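Local coordinates for protein octopine dehydrogenase (Pecten maximus, PDB 3C7A) that joins L-arginine to pyruvate with NADH to form D-octopine, the reverse of octopine dehydrogenation, at residues G218-W223 / V317-G322; W357-E360 / E365-V368. One frame throughout, in Å; residues are numbered along the deposited sequence.

Contact 1: residues G218-W223 / V317-G322; sequences GRWGSW and VAPDFG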
loop_
_atom_site.group_PDB
_atom_site.type_symbol
_atom_site.label_atom_id
_atom_site.label_comp_id
_atom_site.label_asym_id
_atom_site.label_seq_id
_atom_site.Cartn_x
_atom_site.Cartn_y
_atom_site.Cartn_z
ATOM N N GLY A 218 10.810 20.472 0.106
ATOM C CA GLY A 218 10.439 21.842 0.461
ATOM C C GLY A 218 11.273 22.459 1.573
ATOM O O GLY A 218 11.492 23.673 1.590
ATOM N N ARG A 219 11.745 21.620 2.495
ATOM C CA ARG A 219 12.487 22.082 3.671
ATOM C C ARG A 219 14.012 21.959 3.533
ATOM O O ARG A 219 14.747 22.849 3.972
ATOM C CB ARG A 219 11.989 21.353 4.931
ATOM C CG ARG A 219 12.651 21.769 6.251
ATOM C CD ARG A 219 12.279 23.188 6.673
ATOM N NE ARG A 219 12.968 23.597 7.899
ATOM C CZ ARG A 219 14.166 24.180 7.936
ATOM N NH1 ARG A 219 14.832 24.432 6.816
ATOM N NH2 ARG A 219 14.703 24.511 9.104
ATOM N N TRP A 220 14.478 20.871 2.920
ATOM C CA TRP A 220 15.918 20.588 2.828
ATOM C C TRP A 220 16.485 20.669 1.404
ATOM O O TRP A 220 17.642 20.304 1.171
ATOM C CB TRP A 220 16.241 19.219 3.446
ATOM C CG TRP A 220 15.629 18.981 4.806
ATOM C CD1 TRP A 220 14.631 18.099 5.111
ATOM C CD2 TRP A 220 15.976 19.635 6.037
ATOM N NE1 TRP A 220 14.336 18.161 6.452
ATOM C CE2 TRP A 220 15.144 19.095 7.044
ATOM C CE3 TRP A 220 16.906 20.625 6.385
ATOM C CZ2 TRP A 220 15.214 19.512 8.378
ATOM C CZ3 TRP A 220 16.976 21.038 7.714
ATOM C CH2 TRP A 220 16.134 20.481 8.692
ATOM N N GLY A 221 15.676 21.162 0.467
ATOM C CA GLY A 221 16.038 21.215 -0.955
ATOM C C GLY A 221 17.342 21.918 -1.288
ATOM O O GLY A 221 18.151 21.399 -2.061
ATOM N N SER A 222 17.543 23.100 -0.711
ATOM C CA SER A 222 18.770 23.869 -0.917
ATOM C C SER A 222 19.480 24.148 0.412
ATOM O O SER A 222 19.792 25.298 0.736
ATOM C CB SER A 222 18.468 25.172 -1.663
ATOM O OG SER A 222 17.593 25.996 -0.913
ATOM N N TRP A 223 19.730 23.080 1.168
ATOM C CA TRP A 223 20.347 23.168 2.491
ATOM C C TRP A 223 21.846 23.462 2.400
ATOM O O TRP A 223 22.570 22.815 1.639
ATOM C CB TRP A 223 20.092 21.874 3.276
ATOM C CG TRP A 223 20.541 21.904 4.715
ATOM C CD1 TRP A 223 20.283 22.879 5.638
ATOM C CD2 TRP A 223 21.299 20.897 5.399
ATOM N NE1 TRP A 223 20.846 22.549 6.847
ATOM C CE2 TRP A 223 21.475 21.337 6.730
ATOM C CE3 TRP A 223 21.853 19.667 5.015
ATOM C CZ2 TRP A 223 22.182 20.593 7.681
ATOM C CZ3 TRP A 223 22.557 18.925 5.962
ATOM C CH2 TRP A 223 22.714 19.394 7.279
ATOM N N VAL A 317 21.159 19.808 15.641
ATOM C CA VAL A 317 20.644 18.591 14.995
ATOM C C VAL A 317 20.581 18.729 13.468
ATOM O O VAL A 317 20.552 19.843 12.937
ATOM C CB VAL A 317 19.245 18.162 15.545
ATOM C CG1 VAL A 317 19.341 17.703 16.998
ATOM C CG2 VAL A 317 18.214 19.281 15.386
ATOM N N ALA A 318 20.553 17.589 12.776
ATOM C CA ALA A 318 20.530 17.541 11.311
ATOM C C ALA A 318 19.541 16.480 10.798
ATOM O O ALA A 318 19.264 15.511 11.507
ATOM C CB ALA A 318 21.935 17.273 10.775
ATOM N N PRO A 319 19.010 16.658 9.565
ATOM C CA PRO A 319 18.035 15.711 8.998
ATOM C C PRO A 319 18.568 14.281 8.865
ATOM O O PRO A 319 19.695 14.078 8.403
ATOM C CB PRO A 319 17.734 16.298 7.612
ATOM C CG PRO A 319 18.887 17.195 7.310
ATOM C CD PRO A 319 19.286 17.765 8.631
ATOM N N ASP A 320 17.750 13.309 9.269
ATOM C CA ASP A 320 18.114 11.893 9.208
ATOM C C ASP A 320 17.422 11.196 8.037
ATOM O O ASP A 320 16.238 10.852 8.111
ATOM C CB ASP A 320 17.781 11.193 10.537
ATOM C CG ASP A 320 18.169 9.713 10.551
ATOM O OD1 ASP A 320 19.096 9.308 9.817
ATOM O OD2 ASP A 320 17.544 8.950 11.317
ATOM N N PHE A 321 18.172 10.999 6.956
ATOM C CA PHE A 321 17.684 10.252 5.802
ATOM C C PHE A 321 17.933 8.758 6.010
ATOM O O PHE A 321 18.483 8.349 7.037
ATOM C CB PHE A 321 18.350 10.743 4.511
ATOM C CG PHE A 321 18.014 12.168 4.153
ATOM C CD1 PHE A 321 18.924 13.192 4.394
ATOM C CD2 PHE A 321 16.786 12.484 3.574
ATOM C CE1 PHE A 321 18.620 14.513 4.067
ATOM C CE2 PHE A 321 16.471 13.801 3.244
ATOM C CZ PHE A 321 17.390 14.818 3.490
ATOM N N GLY A 322 17.478 7.948 5.092
ATOM C CA GLY A 322 17.461 6.519 5.283
ATOM C C GLY A 322 16.562 5.889 6.339
ATOM O O GLY A 322 16.995 5.419 7.350
#
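The indole of Trp220 lies between Pro319 on one face and the side chain of its own neighbour Arg219 on the other. Pro319 CB sits almost squarely over the five-membered ring, 4.0 Å from its centroid and 15° off the normal. This is a CH-pi contact. Pro319 CG lies by the CD2-CE3 bond of Trp220, 4.0 Å from Trp220 CD2. On the opposite face Arg219 CG stands 3.7 Å above the plane of the Trp220 ring. One face of the Trp223 indole is shared by Pro319 CD and Trp220 CE3, both toward its rim. Pro319 CD is 4.3 Å from the centroid of its six-membered ring, a second CH-pi contact. Beside it, Ala318 CB approaches Trp223 CH2 obliquely at 4.2 Å. Trp223 holds its CG anti to the backbone N (chi1 -173°), which sends the indole across to the strand. Its NE1 is hydrogen-bonded to the backbone O of Lys226. A serine in place of Trp220 would probably leave Pro319 CB and CG without their aromatic partner and open a gap between the proline and Arg219. No hydrogen bond crosses the contact, so it rests on apolar packing. It joins the last part of helix 211-220 and the chain that follows to strand 316-319. That strand pairs antiparallel with strand 310-313, and His308, just ahead of the pair, meets Trp220 edge-to-face.

Contact 2: residues W357-E360 / E365-V368; sequences WAQE and EYLV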
loop_
_atom_site.group_PDB
_atom_site.type_symbol
_atom_site.label_atom_id
_atom_site.label_comp_id
_atom_site.label_asym_id
_atom_site.label_seq_id
_atom_site.Cartn_x
_atom_site.Cartn_y
_atom_site.Cartn_z
ATOM N N TRP A 357 15.947 14.186 -7.624
ATOM C CA TRP A 357 16.511 14.627 -6.343
ATOM C C TRP A 357 16.511 13.519 -5.284
ATOM O O TRP A 357 17.494 13.352 -4.559
ATOM C CB TRP A 357 15.768 15.867 -5.821
ATOM C CG TRP A 357 16.303 16.400 -4.512
ATOM C CD1 TRP A 357 17.386 17.214 -4.339
ATOM C CD2 TRP A 357 15.773 16.154 -3.200
ATOM N NE1 TRP A 357 17.567 17.489 -3.004
ATOM C CE2 TRP A 357 16.592 16.852 -2.282
ATOM C CE3 TRP A 357 14.689 15.411 -2.711
ATOM C CZ2 TRP A 357 16.358 16.831 -0.900
ATOM C CZ3 TRP A 357 14.457 15.390 -1.337
ATOM C CH2 TRP A 357 15.291 16.097 -0.448
ATOM N N ALA A 358 15.412 12.770 -5.208
ATOM C CA ALA A 358 15.224 11.752 -4.167
ATOM C C ALA A 358 16.109 10.513 -4.332
ATOM O O ALA A 358 16.618 9.984 -3.340
ATOM C CB ALA A 358 13.756 11.350 -4.070
ATOM N N GLN A 359 16.288 10.057 -5.573
ATOM C CA GLN A 359 17.107 8.869 -5.855
ATOM C C GLN A 359 18.587 9.057 -5.488
ATOM O O GLN A 359 19.256 8.103 -5.083
ATOM C CB GLN A 359 16.940 8.393 -7.313
ATOM C CG GLN A 359 17.444 9.354 -8.398
ATOM C CD GLN A 359 17.272 8.812 -9.816
ATOM O OE1 GLN A 359 16.410 7.969 -10.080
ATOM N NE2 GLN A 359 18.092 9.305 -10.738
ATOM N N GLU A 360 19.079 10.289 -5.617
ATOM C CA GLU A 360 20.465 10.628 -5.280
ATOM C C GLU A 360 20.718 10.592 -3.766
ATOM O O GLU A 360 21.818 10.247 -3.325
ATOM C CB GLU A 360 20.830 12.002 -5.862
ATOM C CG GLU A 360 22.333 12.307 -5.929
ATOM C CD GLU A 360 22.884 12.956 -4.659
ATOM O OE1 GLU A 360 22.093 13.485 -3.847
ATOM O OE2 GLU A 360 24.121 12.941 -4.478
ATOM N N GLU A 365 19.678 4.615 -8.632
ATOM C CA GLU A 365 19.471 5.183 -9.971
ATOM C C GLU A 365 18.365 4.442 -10.732
ATOM O O GLU A 365 18.456 3.230 -10.944
ATOM C CB GLU A 365 20.781 5.156 -10.772
ATOM C CG GLU A 365 20.763 5.987 -12.054
ATOM C CD GLU A 365 22.005 5.790 -12.913
ATOM O OE1 GLU A 365 22.349 4.628 -13.222
ATOM O OE2 GLU A 365 22.634 6.802 -13.291
ATOM N N TYR A 366 17.331 5.181 -11.140
ATOM C CA TYR A 366 16.193 4.609 -11.872
ATOM C C TYR A 366 15.926 5.296 -13.221
ATOM O O TYR A 366 15.711 4.623 -14.233
ATOM C CB TYR A 366 14.914 4.643 -11.020
ATOM C CG TYR A 366 15.044 4.065 -9.626
ATOM C CD1 TYR A 366 15.196 2.692 -9.423
ATOM C CD2 TYR A 366 14.994 4.893 -8.504
ATOM C CE1 TYR A 366 15.308 2.160 -8.140
ATOM C CE2 TYR A 366 15.105 4.373 -7.217
ATOM C CZ TYR A 366 15.261 3.006 -7.042
ATOM O OH TYR A 366 15.370 2.491 -5.770
ATOM N N LEU A 367 15.931 6.629 -13.223
ATOM C CA LEU A 367 15.617 7.421 -14.417
ATOM C C LEU A 367 16.843 8.187 -14.928
ATOM O O LEU A 367 17.536 8.848 -14.150
ATOM C CB LEU A 367 14.465 8.393 -14.118
ATOM C CG LEU A 367 13.788 9.170 -15.255
ATOM C CD1 LEU A 367 12.855 8.276 -16.066
ATOM C CD2 LEU A 367 13.020 10.363 -14.698
ATOM N N VAL A 368 17.101 8.087 -16.234
ATOM C CA VAL A 368 18.242 8.757 -16.877
ATOM C C VAL A 368 17.822 9.430 -18.192
ATOM O O VAL A 368 17.332 8.762 -19.109
ATOM C CB VAL A 368 19.424 7.773 -17.151
ATOM C CG1 VAL A 368 20.595 8.496 -17.816
ATOM C CG2 VAL A 368 19.891 7.092 -15.868
#
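Gln359 OE1 takes two backbone N-H groups from the chain that follows its helix. The shorter bond comes from Tyr366 N, 3.1 Å from Gln359 OE1, with an N-H...O angle of 152°. This donor stands above the carbonyl plane of the amide, 51° out of it. The second comes from Leu367 N, which is 3.5 Å from Gln359 OE1. It is straight but weak. The other end of the amide is used too. Gln359 NE2 gives a weak bond to Leu367 O, also at 3.5 Å. One side chain therefore meets both the N-H and the C=O of Leu367, and the three bonds, two of them weak, probably restrain the rotation of the amide. Gln359 CG lies between the backbone N and the carbonyl carbon (chi1 65°), and the extended chain beyond CG carries the amide across to the backbone of 366-367. The ring of Tyr366 adds an apolar flank. Its CD2 lies 4.2 Å from Gln359 CB, and Gln359 OE1 comes to the ring obliquely. Ile330, Pro331 and Ile335 of helix 330-344 pack against the same tyrosine. Glu365 points its CB away from the helix; its OE1 is hydrogen-bonded to Lys375 N, and its backbone N to Asp376 OD2. The arrangement is a side chain standing in for a backbone partner: a helix glutamine pairs with the main chain of a following segment. Here it ties the last part of helix 349-362, in the alpha-helical domain of this opine dehydrogenase family, to the irregular chain leaving it.

Overall arrangement
Contact 1 and contact 2 lie on the same side of the chain's centre, their centres about 17 Å apart. Along the chain they follow in series, since 317-322 comes before helix 349-362. They touch through Trp357, whose indole packs against the backbone at 220-221: Trp357 CZ2 is 4.2 Å from Trp220 O, and Trp357 NE1 is 4.1 Å from Gly221 O, packing distances, not hydrogen bonds. Phe217 of helix 211-220 meets the same indole edge-to-face. Neither contact includes a residue known to bind substrate or cofactor. The side chain of Trp220 is about 11 Å from that of the active-site His212, on the same helix. That of Tyr366 is about 12 Å from that of Arg324, which binds NAD(+).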